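Local coordinates for protein ornithine carbamoyltransferase (Giardia intestinalis, PDB 3GRF) that probably catalyses carbamoyl transfer between carbamoyl phosphate and ornithine, the reaction that interconverts ornithine and citrulline in the arginine degradation pathway, at residues Cys140-Ile145 against Leu185-His190; Asp177-Cys182 against Cys189-Pro194; Glu204-Cys209 against Ile222-Asp227. All blocks are in the same frame, centred on the assembly; numbering follows the deposited sequence.

Interaction 1: Cys140-Ile145 against Leu185-His190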
ATOM      1  N   CYS A 140      23.570  -5.073   2.203  1.00 31.40           N
ATOM      2  CA  CYS A 140      23.583  -3.782   2.883  1.00 29.65           C
ATOM      3  C   CYS A 140      24.866  -3.570   3.623  1.00 28.29           C
ATOM      4  O   CYS A 140      25.573  -2.595   3.424  1.00 22.57           O
ATOM      5  CB  CYS A 140      22.451  -3.729   3.909  1.00 31.70           C
ATOM      6  SG  CYS A 140      22.417  -2.112   4.728  1.00 26.93           S
ATOM      7  N   ASP A 141      25.160  -4.506   4.511  1.00 26.35           N
ATOM      8  CA  ASP A 141      26.337  -4.448   5.385  1.00 27.64           C
ATOM      9  C   ASP A 141      27.684  -4.491   4.669  1.00 31.73           C
ATOM     10  O   ASP A 141      28.543  -3.649   4.896  1.00 25.39           O
ATOM     11  CB  ASP A 141      26.224  -5.586   6.374  1.00 25.18           C
ATOM     12  CG  ASP A 141      25.014  -5.434   7.280  1.00 30.47           C
ATOM     13  OD1 ASP A 141      24.569  -6.427   7.911  1.00 28.12           O
ATOM     14  OD2 ASP A 141      24.515  -4.302   7.354  1.00 23.48           O
ATOM     15  N   PHE A 142      27.865  -5.428   3.750  1.00 32.04           N
ATOM     16  CA  PHE A 142      29.136  -5.442   3.028  1.00 31.09           C
ATOM     17  C   PHE A 142      29.316  -4.230   2.122  1.00 29.36           C
ATOM     18  O   PHE A 142      30.412  -3.692   2.001  1.00 29.42           O
ATOM     19  CB  PHE A 142      29.331  -6.769   2.309  1.00 24.73           C
ATOM     20  CG  PHE A 142      29.411  -7.913   3.248  1.00 28.96           C
ATOM     21  CD1 PHE A 142      28.335  -8.799   3.381  1.00 22.79           C
ATOM     22  CD2 PHE A 142      30.533  -8.080   4.066  1.00 29.73           C
ATOM     23  CE1 PHE A 142      28.403  -9.845   4.251  1.00 25.81           C
ATOM     24  CE2 PHE A 142      30.609  -9.169   4.959  1.00 25.95           C
ATOM     25  CZ  PHE A 142      29.529 -10.030   5.043  1.00 24.70           C
ATOM     26  N   MET A 143      28.226  -3.765   1.536  1.00 28.55           N
ATOM     27  CA  MET A 143      28.226  -2.459   0.881  1.00 27.63           C
ATOM     28  C   MET A 143      28.664  -1.302   1.804  1.00 31.20           C
ATOM     29  O   MET A 143      29.451  -0.437   1.401  1.00 25.18           O
ATOM     30  CB  MET A 143      26.871  -2.190   0.289  1.00 20.95           C
ATOM     31  CG  MET A 143      26.736  -0.776  -0.350  1.00 22.20           C
ATOM     32  SD  MET A 143      25.019  -0.089  -0.167  1.00 32.63           S
ATOM     33  CE  MET A 143      25.329   1.541  -0.827  1.00 28.03           C
ATOM     34  N   THR A 144      28.156  -1.284   3.030  1.00 24.94           N
ATOM     35  CA  THR A 144      28.504  -0.274   4.026  1.00 28.60           C
ATOM     36  C   THR A 144      29.977  -0.387   4.397  1.00 32.92           C
ATOM     37  O   THR A 144      30.672   0.630   4.519  1.00 25.70           O
ATOM     38  CB  THR A 144      27.613  -0.430   5.317  1.00 33.77           C
ATOM     39  OG1 THR A 144      26.227  -0.286   4.967  1.00 29.63           O
ATOM     40  CG2 THR A 144      28.021   0.588   6.405  1.00 26.09           C
ATOM     41  N   ILE A 145      30.456  -1.623   4.583  1.00 25.81           N
ATOM     42  CA  ILE A 145      31.868  -1.842   4.878  1.00 23.76           C
ATOM     43  C   ILE A 145      32.719  -1.301   3.692  1.00 22.79           C
ATOM     44  O   ILE A 145      33.637  -0.516   3.914  1.00 25.40           O
ATOM     45  CB  ILE A 145      32.168  -3.341   5.193  1.00 23.44           C
ATOM     46  CG1 ILE A 145      31.607  -3.711   6.575  1.00 23.73           C
ATOM     47  CG2 ILE A 145      33.683  -3.690   5.144  1.00 24.85           C
ATOM     48  CD1 ILE A 145      31.389  -5.255   6.783  1.00 25.45           C
ATOM     49  N   LEU A 185      33.446 -13.468   0.338  1.00 24.15           N
ATOM     50  CA  LEU A 185      34.301 -12.316   0.051  1.00 34.25           C
ATOM     51  C   LEU A 185      35.769 -12.501   0.475  1.00 36.02           C
ATOM     52  O   LEU A 185      36.616 -11.691   0.118  1.00 37.17           O
ATOM     53  CB  LEU A 185      33.685 -11.007   0.626  1.00 26.95           C
ATOM     54  CG  LEU A 185      32.381 -10.562  -0.076  1.00 29.73           C
ATOM     55  CD1 LEU A 185      31.725  -9.488   0.764  1.00 25.65           C
ATOM     56  CD2 LEU A 185      32.622  -9.956  -1.527  1.00 27.87           C
ATOM     57  N   GLY A 186      36.061 -13.578   1.205  1.00 30.76           N
ATOM     58  CA  GLY A 186      37.436 -13.935   1.530  1.00 32.91           C
ATOM     59  C   GLY A 186      37.945 -13.157   2.719  1.00 38.30           C
ATOM     60  O   GLY A 186      39.135 -12.818   2.805  1.00 32.23           O
ATOM     61  N   MET A 187      37.043 -12.908   3.668  1.00 36.18           N
ATOM     62  CA  MET A 187      37.381 -12.198   4.885  1.00 28.30           C
ATOM     63  C   MET A 187      37.674 -13.155   6.015  1.00 30.60           C
ATOM     64  O   MET A 187      37.114 -14.262   6.112  1.00 29.15           O
ATOM     65  CB  MET A 187      36.225 -11.249   5.283  1.00 30.88           C
ATOM     66  CG  MET A 187      36.015 -10.124   4.298  1.00 27.36           C
ATOM     67  SD  MET A 187      34.427  -9.300   4.294  1.00 33.91           S
ATOM     68  CE  MET A 187      34.656  -8.322   5.799  1.00 30.80           C
ATOM     69  N   GLU A 188      38.561 -12.700   6.885  1.00 32.69           N
ATOM     70  CA  GLU A 188      38.735 -13.315   8.184  1.00 36.99           C
ATOM     71  C   GLU A 188      37.503 -12.956   9.036  1.00 34.83           C
ATOM     72  O   GLU A 188      37.207 -11.789   9.292  1.00 29.62           O
ATOM     73  CB  GLU A 188      40.040 -12.831   8.806  1.00 40.29           C
ATOM     74  CG  GLU A 188      40.239 -13.299  10.197  1.00 59.78           C
ATOM     75  CD  GLU A 188      41.463 -14.152  10.347  1.00 71.70           C
ATOM     76  OE1 GLU A 188      41.737 -14.947   9.406  1.00 79.92           O
ATOM     77  OE2 GLU A 188      42.137 -14.044  11.407  1.00 56.87           O
ATOM     78  N   CYS A 189      36.728 -13.960   9.392  1.00 30.01           N
ATOM     79  CA  CYS A 189      35.510 -13.693  10.164  1.00 39.59           C
ATOM     80  C   CYS A 189      35.751 -14.334  11.541  1.00 28.31           C
ATOM     81  O   CYS A 189      36.081 -15.504  11.614  1.00 37.28           O
ATOM     82  CB  CYS A 189      34.302 -14.300   9.438  1.00 36.26           C
ATOM     83  SG  CYS A 189      32.785 -13.262   9.111  1.00 72.23           S
ATOM     84  N   HIS A 190      35.597 -13.588  12.632  1.00 37.30           N
ATOM     85  CA  HIS A 190      35.711 -14.176  14.000  1.00 31.41           C
ATOM     86  C   HIS A 190      34.310 -14.184  14.609  1.00 34.89           C
ATOM     87  O   HIS A 190      33.652 -13.146  14.659  1.00 36.71           O
ATOM     88  CB  HIS A 190      36.576 -13.311  14.926  1.00 36.07           C
ATOM     89  CG  HIS A 190      38.016 -13.215  14.545  1.00 44.02           C
ATOM     90  ND1 HIS A 190      38.533 -13.734  13.371  1.00 46.72           N
ATOM     91  CD2 HIS A 190      39.061 -12.661  15.206  1.00 41.72           C
ATOM     92  CE1 HIS A 190      39.830 -13.481  13.324  1.00 46.06           C
ATOM     93  NE2 HIS A 190      40.173 -12.828  14.423  1.00 39.74           N
TER
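F142 meets L185 and M187 in a buried, wholly apolar contact that no hydrogen bond crosses. L185 sets one branch, CD1, over a face of the F142 ring in a CH-pi contact: the methyl lies 4.1 Å from the F142 ring centroid and 28° off its normal, closer to the CB end of the ring than to its far rim, with L185 CD1 3.7 Å from F142 CG. M187 approaches the same ring differently. Its SD comes in obliquely, 65° off the normal, and stands 3.9 Å from F142 CE2, a Met-aromatic contact led by the sulfur. SD makes the closest approach, and the bend at chi3 (75°) leaves CE of M187 only slightly farther from the same ring atom. The F142 side chain already leaves the helix toward 185-190, and its CG lies anti to the carbonyl carbon, beside the backbone N.

L185 and M187 are placed by the end of helix 173-185. There G186, with positive phi, is the C' residue of a Schellman motif, in which M187 N returns to C182 O and G186 N to A183 O; the chain then runs directly into strand 188-192. Within helix 135-151, T144 OG1 bonds C140 O at 2.9 Å from above the carbonyl plane, sharing that acceptor with T144 N, and also bonds N309. D141 OD1 is hydrogen-bonded to Y239 OH.

Helix 135-151 thus lies between several elements: helix 18-33 touches F142 through I25, helix 303-322 packs on C140 and M143, and F164 of strand 164-167 meets both I145 and M187.

Interaction 2: Asp177-Cys182 against Cys189-Pro194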
ATOM      1  N   ASP A 177      24.354 -15.662   8.072  1.00 29.45           N
ATOM      2  CA  ASP A 177      24.507 -15.027   6.754  1.00 30.08           C
ATOM      3  C   ASP A 177      25.755 -14.127   6.672  1.00 26.61           C
ATOM      4  O   ASP A 177      26.320 -13.967   5.587  1.00 27.34           O
ATOM      5  CB  ASP A 177      23.196 -14.288   6.373  1.00 30.22           C
ATOM      6  CG  ASP A 177      22.611 -14.730   5.034  1.00 29.03           C
ATOM      7  OD1 ASP A 177      23.092 -15.682   4.388  1.00 39.88           O
ATOM      8  OD2 ASP A 177      21.642 -14.095   4.610  1.00 28.48           O
ATOM      9  N   LEU A 178      26.227 -13.540   7.811  1.00 23.19           N
ATOM     10  CA  LEU A 178      27.493 -12.729   7.850  1.00 27.54           C
ATOM     11  C   LEU A 178      28.674 -13.680   7.601  1.00 28.46           C
ATOM     12  O   LEU A 178      29.571 -13.349   6.819  1.00 29.70           O
ATOM     13  CB  LEU A 178      27.655 -12.029   9.218  1.00 24.90           C
ATOM     14  CG  LEU A 178      27.560 -10.493   9.356  1.00 34.04           C
ATOM     15  CD1 LEU A 178      27.233  -9.821   8.019  1.00 28.77           C
ATOM     16  CD2 LEU A 178      26.508 -10.114  10.401  1.00 29.83           C
ATOM     17  N   MET A 179      28.671 -14.831   8.270  1.00 29.21           N
ATOM     18  CA  MET A 179      29.713 -15.832   8.054  1.00 24.36           C
ATOM     19  C   MET A 179      29.782 -16.218   6.583  1.00 30.95           C
ATOM     20  O   MET A 179      30.883 -16.282   6.009  1.00 22.04           O
ATOM     21  CB  MET A 179      29.434 -17.074   8.894  1.00 25.68           C
ATOM     22  CG  MET A 179      29.550 -16.849  10.430  1.00 24.20           C
ATOM     23  SD  MET A 179      28.729 -18.190  11.350  1.00 30.82           S
ATOM     24  CE  MET A 179      29.718 -19.603  10.894  1.00 34.80           C
ATOM     25  N   ARG A 180      28.623 -16.475   5.968  1.00 30.00           N
ATOM     26  CA  ARG A 180      28.570 -16.765   4.515  1.00 25.36           C
ATOM     27  C   ARG A 180      29.108 -15.614   3.650  1.00 30.32           C
ATOM     28  O   ARG A 180      29.797 -15.869   2.660  1.00 27.38           O
ATOM     29  CB  ARG A 180      27.152 -17.143   4.045  1.00 30.78           C
ATOM     30  CG  ARG A 180      26.547 -18.479   4.603  1.00 27.47           C
ATOM     31  CD  ARG A 180      25.034 -18.540   4.325  1.00 28.74           C
ATOM     32  NE  ARG A 180      24.313 -19.531   5.182  1.00 32.37           N
ATOM     33  CZ  ARG A 180      23.198 -19.282   5.875  1.00 34.19           C
ATOM     34  NH1 ARG A 180      22.658 -18.073   5.870  1.00 28.67           N
ATOM     35  NH2 ARG A 180      22.624 -20.234   6.610  1.00 27.89           N
ATOM     36  N   GLY A 181      28.739 -14.361   3.966  1.00 25.45           N
ATOM     37  CA  GLY A 181      29.214 -13.203   3.179  1.00 29.05           C
ATOM     38  C   GLY A 181      30.734 -13.105   3.255  1.00 30.80           C
ATOM     39  O   GLY A 181      31.403 -12.940   2.243  1.00 31.37           O
ATOM     40  N   CYS A 182      31.275 -13.231   4.464  1.00 17.79           N
ATOM     41  CA  CYS A 182      32.705 -13.201   4.708  1.00 27.74           C
ATOM     42  C   CYS A 182      33.378 -14.329   3.921  1.00 29.74           C
ATOM     43  O   CYS A 182      34.366 -14.112   3.272  1.00 29.85           O
ATOM     44  CB  CYS A 182      33.019 -13.449   6.187  1.00 29.00           C
ATOM     45  SG  CYS A 182      32.815 -12.135   7.356  1.00 34.90           S
ATOM     46  N   CYS A 189      36.728 -13.960   9.392  1.00 30.01           N
ATOM     47  CA  CYS A 189      35.510 -13.693  10.164  1.00 39.59           C
ATOM     48  C   CYS A 189      35.751 -14.334  11.541  1.00 28.31           C
ATOM     49  O   CYS A 189      36.081 -15.504  11.614  1.00 37.28           O
ATOM     50  CB  CYS A 189      34.302 -14.300   9.438  1.00 36.26           C
ATOM     51  SG  CYS A 189      32.785 -13.262   9.111  1.00 72.23           S
ATOM     52  N   HIS A 190      35.597 -13.588  12.632  1.00 37.30           N
ATOM     53  CA  HIS A 190      35.711 -14.176  14.000  1.00 31.41           C
ATOM     54  C   HIS A 190      34.310 -14.184  14.609  1.00 34.89           C
ATOM     55  O   HIS A 190      33.652 -13.146  14.659  1.00 36.71           O
ATOM     56  CB  HIS A 190      36.576 -13.311  14.926  1.00 36.07           C
ATOM     57  CG  HIS A 190      38.016 -13.215  14.545  1.00 44.02           C
ATOM     58  ND1 HIS A 190      38.533 -13.734  13.371  1.00 46.72           N
ATOM     59  CD2 HIS A 190      39.061 -12.661  15.206  1.00 41.72           C
ATOM     60  CE1 HIS A 190      39.830 -13.481  13.324  1.00 46.06           C
ATOM     61  NE2 HIS A 190      40.173 -12.828  14.423  1.00 39.74           N
ATOM     62  N   VAL A 191      33.849 -15.329  15.094  1.00 37.33           N
ATOM     63  CA  VAL A 191      32.551 -15.365  15.740  1.00 37.33           C
ATOM     64  C   VAL A 191      32.731 -15.461  17.234  1.00 39.58           C
ATOM     65  O   VAL A 191      33.304 -16.439  17.738  1.00 40.19           O
ATOM     66  CB  VAL A 191      31.675 -16.503  15.226  1.00 36.43           C
ATOM     67  CG1 VAL A 191      30.341 -16.473  15.943  1.00 32.92           C
ATOM     68  CG2 VAL A 191      31.503 -16.404  13.679  1.00 37.74           C
ATOM     69  N   CYS A 192      32.343 -14.377  17.917  1.00 33.62           N
ATOM     70  CA  CYS A 192      32.609 -14.274  19.370  1.00 33.78           C
ATOM     71  C   CYS A 192      31.370 -14.598  20.166  1.00 37.82           C
ATOM     72  O   CYS A 192      30.475 -13.785  20.322  1.00 40.26           O
ATOM     73  CB  CYS A 192      33.193 -12.886  19.674  1.00 39.88           C
ATOM     74  SG  CYS A 192      34.704 -12.485  18.733  1.00 36.15           S
ATOM     75  N   CYS A 193      31.320 -15.799  20.675  1.00 36.11           N
ATOM     76  CA  CYS A 193      30.076 -16.224  21.299  1.00 31.35           C
ATOM     77  C   CYS A 193      30.355 -16.956  22.602  1.00 31.26           C
ATOM     78  O   CYS A 193      31.480 -17.363  22.850  1.00 26.39           O
ATOM     79  CB  CYS A 193      29.280 -17.117  20.360  1.00 19.27           C
ATOM     80  SG  CYS A 193      30.189 -18.576  19.788  1.00 35.83           S
ATOM     81  N   PRO A 194      29.309 -17.118  23.434  1.00 35.14           N
ATOM     82  CA  PRO A 194      29.435 -17.925  24.637  1.00 36.07           C
ATOM     83  C   PRO A 194      29.704 -19.387  24.309  1.00 37.96           C
ATOM     84  O   PRO A 194      29.009 -20.007  23.494  1.00 38.43           O
ATOM     85  CB  PRO A 194      28.070 -17.767  25.306  1.00 30.09           C
ATOM     86  CG  PRO A 194      27.454 -16.517  24.713  1.00 34.25           C
ATOM     87  CD  PRO A 194      27.961 -16.507  23.312  1.00 39.76           C
TER
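C182 and C189 are joined covalently, their SG atoms 2.1 Å apart. The CB-SG-SG-CB twist is 59°, smaller than the near-right angle usual for a disulfide, and with the unstaggered chi1 of C189 (-129°) this suggests some strain. The bridge spans the place where the two backbones come nearest, with the CA atoms of C182 and C189 6.2 Å apart.

The apolar part lies about one helical turn back. M179 and V191 meet at about a right angle, M179 CG 3.8 Å and M179 SD 4.0 Å from V191 CG2, the branch opposite the carbonyl carbon of V191.

Charge is kept away from the strand. R180 points away and bonds D177 within the helix, R180 NH1 to D177 OD1 at 2.8 Å; D177 OD1 lies close to the guanidinium plane, but the nitrogen stands well above the carboxylate plane, so the two groups are not coplanar. F132 adds a cation-pi contact and a carbonyl acceptor to R180.

The axes of 177-182 and 189-192 run nearly antiparallel (162°), as expected where helix 173-185 and strand 188-192 form the second half of a beta-alpha-beta unit begun by strand 164-167, in the Rossmann-like Asp/Orn-binding domain.

Interaction 3: Glu204-Cys209 against Ile222-Asp227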
ATOM      1  N   GLU A 204      26.473 -27.061  10.486  1.00 38.31           N
ATOM      2  CA  GLU A 204      26.072 -27.028   9.101  1.00 37.12           C
ATOM      3  C   GLU A 204      26.519 -25.727   8.434  1.00 36.81           C
ATOM      4  O   GLU A 204      26.989 -25.725   7.285  1.00 30.20           O
ATOM      5  CB  GLU A 204      24.565 -27.331   8.953  1.00 40.47           C
ATOM      6  CG  GLU A 204      23.613 -26.157   8.745  1.00 44.61           C
ATOM      7  CD  GLU A 204      22.470 -26.483   7.782  1.00 55.77           C
ATOM      8  OE1 GLU A 204      22.602 -26.206   6.554  1.00 58.62           O
ATOM      9  OE2 GLU A 204      21.433 -27.009   8.254  1.00 56.62           O
ATOM     10  N   VAL A 205      26.440 -24.641   9.196  1.00 31.32           N
ATOM     11  CA  VAL A 205      26.707 -23.291   8.689  1.00 32.50           C
ATOM     12  C   VAL A 205      28.237 -23.090   8.568  1.00 31.81           C
ATOM     13  O   VAL A 205      28.736 -22.615   7.548  1.00 26.99           O
ATOM     14  CB  VAL A 205      25.988 -22.208   9.573  1.00 38.79           C
ATOM     15  CG1 VAL A 205      26.466 -20.825   9.254  1.00 32.23           C
ATOM     16  CG2 VAL A 205      24.453 -22.318   9.423  1.00 23.97           C
ATOM     17  N   ILE A 206      28.980 -23.511   9.584  1.00 30.72           N
ATOM     18  CA  ILE A 206      30.450 -23.541   9.539  1.00 29.14           C
ATOM     19  C   ILE A 206      30.935 -24.358   8.326  1.00 25.83           C
ATOM     20  O   ILE A 206      31.734 -23.855   7.505  1.00 29.06           O
ATOM     21  CB  ILE A 206      31.037 -24.105  10.849  1.00 38.39           C
ATOM     22  CG1 ILE A 206      30.481 -23.357  12.057  1.00 36.00           C
ATOM     23  CG2 ILE A 206      32.554 -24.000  10.853  1.00 35.54           C
ATOM     24  CD1 ILE A 206      30.655 -24.140  13.417  1.00 38.25           C
ATOM     25  N   ASP A 207      30.403 -25.571   8.159  1.00 27.09           N
ATOM     26  CA  ASP A 207      30.733 -26.432   6.997  1.00 31.35           C
ATOM     27  C   ASP A 207      30.462 -25.784   5.634  1.00 38.62           C
ATOM     28  O   ASP A 207      31.320 -25.809   4.740  1.00 37.49           O
ATOM     29  CB  ASP A 207      29.962 -27.759   7.043  1.00 33.91           C
ATOM     30  CG  ASP A 207      30.386 -28.654   8.202  1.00 35.22           C
ATOM     31  OD1 ASP A 207      31.352 -28.310   8.927  1.00 43.95           O
ATOM     32  OD2 ASP A 207      29.750 -29.712   8.381  1.00 38.28           O
ATOM     33  N   GLU A 208      29.268 -25.221   5.464  1.00 34.54           N
ATOM     34  CA  GLU A 208      28.985 -24.446   4.240  1.00 38.15           C
ATOM     35  C   GLU A 208      30.043 -23.400   3.982  1.00 32.28           C
ATOM     36  O   GLU A 208      30.497 -23.207   2.836  1.00 32.81           O
ATOM     37  CB  GLU A 208      27.615 -23.762   4.305  1.00 27.27           C
ATOM     38  CG  GLU A 208      27.375 -22.781   3.136  1.00 39.82           C
ATOM     39  CD  GLU A 208      25.939 -22.305   3.033  1.00 38.61           C
ATOM     40  OE1 GLU A 208      25.328 -22.049   4.094  1.00 37.58           O
ATOM     41  OE2 GLU A 208      25.431 -22.172   1.895  1.00 42.27           O
ATOM     42  N   CYS A 209      30.409 -22.673   5.030  1.00 30.05           N
ATOM     43  CA  CYS A 209      31.378 -21.595   4.836  1.00 27.67           C
ATOM     44  C   CYS A 209      32.750 -22.103   4.462  1.00 31.45           C
ATOM     45  O   CYS A 209      33.437 -21.509   3.607  1.00 26.14           O
ATOM     46  CB  CYS A 209      31.480 -20.685   6.054  1.00 28.23           C
ATOM     47  SG  CYS A 209      29.999 -19.789   6.353  1.00 32.44           S
ATOM     48  N   ILE A 222      37.026 -18.674   8.913  1.00 34.93           N
ATOM     49  CA  ILE A 222      36.030 -18.648   9.988  1.00 32.73           C
ATOM     50  C   ILE A 222      36.720 -19.093  11.274  1.00 34.21           C
ATOM     51  O   ILE A 222      37.278 -20.194  11.313  1.00 34.05           O
ATOM     52  CB  ILE A 222      34.846 -19.700   9.753  1.00 31.96           C
ATOM     53  CG1 ILE A 222      34.026 -19.432   8.486  1.00 40.02           C
ATOM     54  CG2 ILE A 222      33.902 -19.768  10.981  1.00 33.30           C
ATOM     55  CD1 ILE A 222      33.267 -18.108   8.466  1.00 35.10           C
ATOM     56  N   LYS A 223      36.642 -18.272  12.332  1.00 32.43           N
ATOM     57  CA  LYS A 223      37.231 -18.643  13.636  1.00 31.74           C
ATOM     58  C   LYS A 223      36.227 -18.411  14.744  1.00 36.64           C
ATOM     59  O   LYS A 223      35.547 -17.395  14.762  1.00 36.56           O
ATOM     60  CB  LYS A 223      38.515 -17.843  13.925  1.00 40.75           C
ATOM     61  CG  LYS A 223      39.391 -17.610  12.666  1.00 40.54           C
ATOM     62  CD  LYS A 223      40.750 -16.981  12.984  1.00 44.37           C
ATOM     63  CE  LYS A 223      41.798 -17.353  11.915  1.00 51.17           C
ATOM     64  NZ  LYS A 223      43.184 -17.042  12.354  1.00 57.10           N
ATOM     65  N   ILE A 224      36.113 -19.353  15.667  1.00 33.84           N
ATOM     66  CA  ILE A 224      35.137 -19.190  16.744  1.00 35.58           C
ATOM     67  C   ILE A 224      35.864 -18.908  18.052  1.00 35.20           C
ATOM     68  O   ILE A 224      36.681 -19.717  18.508  1.00 41.52           O
ATOM     69  CB  ILE A 224      34.212 -20.407  16.838  1.00 44.72           C
ATOM     70  CG1 ILE A 224      33.315 -20.439  15.589  1.00 42.68           C
ATOM     71  CG2 ILE A 224      33.318 -20.342  18.098  1.00 40.81           C
ATOM     72  CD1 ILE A 224      32.786 -21.800  15.258  1.00 49.39           C
ATOM     73  N   PHE A 225      35.605 -17.733  18.615  1.00 32.91           N
ATOM     74  CA  PHE A 225      36.206 -17.329  19.875  1.00 38.00           C
ATOM     75  C   PHE A 225      35.165 -17.411  20.979  1.00 36.87           C
ATOM     76  O   PHE A 225      33.984 -17.195  20.724  1.00 35.12           O
ATOM     77  CB  PHE A 225      36.744 -15.905  19.768  1.00 37.84           C
ATOM     78  CG  PHE A 225      38.016 -15.794  18.996  1.00 34.98           C
ATOM     79  CD1 PHE A 225      38.001 -15.815  17.610  1.00 27.43           C
ATOM     80  CD2 PHE A 225      39.228 -15.646  19.654  1.00 36.25           C
ATOM     81  CE1 PHE A 225      39.191 -15.683  16.873  1.00 37.53           C
ATOM     82  CE2 PHE A 225      40.413 -15.510  18.931  1.00 45.04           C
ATOM     83  CZ  PHE A 225      40.384 -15.522  17.527  1.00 40.66           C
ATOM     84  N   HIS A 226      35.599 -17.736  22.199  1.00 37.03           N
ATOM     85  CA  HIS A 226      34.691 -17.692  23.352  1.00 37.84           C
ATOM     86  C   HIS A 226      35.046 -16.602  24.376  1.00 40.72           C
ATOM     87  O   HIS A 226      34.682 -16.689  25.545  1.00 42.86           O
ATOM     88  CB  HIS A 226      34.514 -19.102  23.961  1.00 36.30           C
ATOM     89  CG  HIS A 226      33.826 -20.060  23.030  1.00 36.67           C
ATOM     90  ND1 HIS A 226      34.255 -21.354  22.831  1.00 46.72           N
ATOM     91  CD2 HIS A 226      32.759 -19.891  22.215  1.00 28.14           C
ATOM     92  CE1 HIS A 226      33.464 -21.946  21.953  1.00 40.24           C
ATOM     93  NE2 HIS A 226      32.553 -21.073  21.558  1.00 39.49           N
ATOM     94  N   ASP A 227      35.745 -15.574  23.877  1.00 43.44           N
ATOM     95  CA  ASP A 227      36.156 -14.370  24.600  1.00 45.00           C
ATOM     96  C   ASP A 227      36.132 -13.266  23.551  1.00 40.37           C
ATOM     97  O   ASP A 227      36.938 -13.308  22.605  1.00 35.67           O
ATOM     98  CB  ASP A 227      37.580 -14.562  25.167  1.00 48.57           C
ATOM     99  CG  ASP A 227      37.964 -13.512  26.235  1.00 54.83           C
ATOM    100  OD1 ASP A 227      37.691 -13.742  27.437  1.00 55.39           O
ATOM    101  OD2 ASP A 227      38.558 -12.467  25.888  1.00 50.80           O
TER
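The beta-alpha-beta unit of strand 188-192, helix 203-216 and strand 221-225 closes where I206 and C209 pack on I222 and I224. Strand 221-225 is an outermost strand of the five-stranded parallel sheet within this chain, in the Rossmann-like Asp/Orn-binding domain. The segment axes approach to 10.1 Å and run at 148°, the helix returning against the direction of the strand it covers.

The interface is purely hydrophobic, with no hydrogen bond across it. I222 and I224, two residues apart, point to the same side of the strand, toward the helix; I224 meets I206, while I222 meets C209 and, more loosely, I206. C209 packs with its CB rather than its sulfur: CB is 3.7 Å from I222 CG1 and 4.0 Å from I222 CD1. I206 comes near I222 with its CG2 branch, the CG2 atoms of I206 and I222 lying 4.4 Å apart. I222 and C209 both touch M179 as well, so helix 173-185 shares this apolar layer.

The acidic residues of the helix take no part across the interface and have partners of their own. E208 makes a salt bridge with R180 and a hydrogen bond with S14, tying helix 203-216 to helix 173-185 and the N-terminal part of the chain, and D207 pairs with K203 one turn earlier. On the strand, F225 stacks on the ring of H190, and D227 caps the following helix by bonding K230 N.

The remaining contact is at the partly exposed margin, where I206 and I224 reach toward each other tip to tip. Both have CG1 opposite the carbonyl carbon and an extended chi2 (162° in I206, 156° in I224), which carries each delta methyl outward until I206 CD1 meets I224 CD1 at 3.7 Å.

How the interactions relate
Interactions 1 and 2 are fully buried and share strand 188-192 and its C189; interaction 3, farther from the chain centre, is only partly buried at an edge strand of the sheet. Interaction 1 sets a helix from the carbamoyl-phosphate-binding part against the Asp/Orn-binding part; interactions 2 and 3 stay within the latter, in successive beta-alpha-beta units. The chemistry changes from an aromatic ring meeting a methyl and a sulfur, through a covalent bridge with one methionine-valine contact beside it, to isoleucine branches and a cysteine CB. F142 joins the first two, its ring packing on G181 and L178, while backbone bonds V191 N to K223 O and F225 N to V191 O join the last two.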